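Local coordinates for transcription regulator AmtR (Mycobacterium smegmatis, PDB 5E57), which probably binds regulatory DNA as a dimeric TetR-family transcription factor involved in nitrogen regulation, at residues L70-L75 with R124-S129. Sequence-based numbering, arbitrary orientation.
Sequences LAHGLL and RAELRS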
# COMPACT_ATOMS: atom_id res chain seq x y z
N LEU A 70 -13.99 10.45 12.88
CA LEU A 70 -13.10 10.22 14.03
C LEU A 70 -11.87 11.14 14.06
O LEU A 70 -11.57 11.81 15.07
CB LEU A 70 -12.66 8.76 14.11
CG LEU A 70 -11.73 8.45 15.26
CD1 LEU A 70 -12.34 8.85 16.62
CD2 LEU A 70 -11.35 6.97 15.31
N ALA A 71 -11.19 11.22 12.94
CA ALA A 71 -10.00 12.02 12.83
C ALA A 71 -10.31 13.46 13.11
O ALA A 71 -9.52 14.14 13.77
CB ALA A 71 -9.43 11.94 11.45
N HIS A 72 -11.42 13.94 12.55
CA HIS A 72 -11.79 15.35 12.77
C HIS A 72 -12.04 15.66 14.21
O HIS A 72 -11.56 16.65 14.70
CB HIS A 72 -12.99 15.75 11.88
CG HIS A 72 -12.59 16.16 10.49
ND1 HIS A 72 -13.40 15.96 9.39
CD2 HIS A 72 -11.46 16.74 10.01
CE1 HIS A 72 -12.81 16.45 8.31
NE2 HIS A 72 -11.61 16.88 8.66
N GLY A 73 -12.78 14.80 14.92
CA GLY A 73 -12.98 14.96 16.35
C GLY A 73 -11.72 14.94 17.19
O GLY A 73 -11.58 15.68 18.15
N LEU A 74 -10.78 14.06 16.84
CA LEU A 74 -9.53 13.91 17.56
C LEU A 74 -8.68 15.16 17.41
O LEU A 74 -8.00 15.58 18.34
CB LEU A 74 -8.75 12.64 17.04
CG LEU A 74 -9.37 11.26 17.33
CD1 LEU A 74 -8.70 10.09 16.65
CD2 LEU A 74 -9.32 10.94 18.77
N LEU A 75 -8.71 15.78 16.23
CA LEU A 75 -7.94 17.03 16.02
C LEU A 75 -8.43 18.15 16.94
O LEU A 75 -7.66 19.05 17.28
CB LEU A 75 -8.00 17.48 14.57
CG LEU A 75 -7.16 16.62 13.62
CD1 LEU A 75 -7.46 17.05 12.18
CD2 LEU A 75 -5.68 16.72 13.94
N ARG A 124 -10.22 11.82 1.00
CA ARG A 124 -9.18 10.95 1.42
C ARG A 124 -7.95 11.79 1.71
O ARG A 124 -7.25 11.52 2.69
CB ARG A 124 -8.91 9.91 0.33
CG ARG A 124 -7.74 9.04 0.64
CD ARG A 124 -7.68 7.70 -0.17
NE ARG A 124 -6.33 7.15 0.04
CZ ARG A 124 -5.26 7.60 -0.62
NH1 ARG A 124 -5.44 8.51 -1.57
NH2 ARG A 124 -4.05 7.14 -0.39
N ALA A 125 -7.66 12.81 0.88
CA ALA A 125 -6.54 13.70 1.19
C ALA A 125 -6.68 14.43 2.57
O ALA A 125 -5.72 14.63 3.26
CB ALA A 125 -6.24 14.67 0.03
N GLU A 126 -7.89 14.79 2.96
CA GLU A 126 -8.18 15.34 4.32
C GLU A 126 -7.93 14.32 5.43
O GLU A 126 -7.47 14.64 6.55
CB GLU A 126 -9.67 15.71 4.45
CG GLU A 126 -10.02 17.15 4.20
CD GLU A 126 -11.54 17.38 4.15
OE1 GLU A 126 -12.29 16.90 5.04
OE2 GLU A 126 -12.00 18.04 3.21
N LEU A 127 -8.22 13.06 5.14
CA LEU A 127 -7.89 12.02 6.12
C LEU A 127 -6.40 11.95 6.30
O LEU A 127 -5.85 11.93 7.47
CB LEU A 127 -8.42 10.67 5.68
CG LEU A 127 -8.23 9.55 6.69
CD1 LEU A 127 -8.79 9.88 8.06
CD2 LEU A 127 -8.83 8.27 6.14
N ARG A 128 -5.74 11.94 5.14
CA ARG A 128 -4.28 11.92 5.12
C ARG A 128 -3.69 13.10 5.86
O ARG A 128 -2.70 12.96 6.62
CB ARG A 128 -3.76 11.84 3.68
CG ARG A 128 -2.26 11.86 3.53
CD ARG A 128 -1.81 11.92 2.10
NE ARG A 128 -0.36 11.90 1.95
CZ ARG A 128 0.30 12.31 0.85
NH1 ARG A 128 -0.34 12.69 -0.22
NH2 ARG A 128 1.59 12.21 0.77
N SER A 129 -4.30 14.26 5.66
CA SER A 129 -3.80 15.47 6.28
C SER A 129 -4.06 15.42 7.79
O SER A 129 -3.22 15.91 8.59
CB SER A 129 -4.47 16.70 5.61
OG SER A 129 -4.20 17.87 6.36
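Carboxylate oxygen OE1 of Glu126 meets the imidazole of His72 at the ring's edge, in its plane, with 3.3 Å to the ring carbon CE1. The nitrogen NE2 of His72 lies farther from OE1 of Glu126, at 3.7 Å, so the oxygen sits nearest a ring carbon whose C-H is probably polarised by the two flanking nitrogens, and the contact is a polar one at the edge rather than a bond to nitrogen. The ring and carboxylate planes are turned 37° apart, and the two side chains cross at about a right angle. Glu126 points from its backbone toward the helix of His72 and is extended beyond CG, which carries its carboxylate out to the imidazole. His72 starts off along the flank of its own helix, and its ring then closes the distance. The nearby carboxylate would be expected to favour a protonated imidazole.

Deeper in the interface, the buried Ala71 and Leu127 make an apolar contact. The methyl CB of Ala71 faces the opposing helix and meets CD1 of Leu127 at 4.0 Å. With CG anti to the backbone N (chi1 -175°), the side chain of Leu127, which starts off alongside the opposing helix, brings its CD1 branch round to Ala71. The same two residues have the nearest CA atoms of the two segments, 7.0 Å apart, a close approach consistent with the small alanine side chain.

The pairing illustrates how the all-helical ligand-binding domain of a TetR-type regulator is assembled: helix 65-75 lies against the long helix 118-142. Glu126 and Leu127 also touch Leu68, about one turn before Ala71 and His72, and Leu75 continues onto Ala130 and Leu134. Helix 82-98 touches both, Leu88 against Ala71 and Asp92 against Leu127.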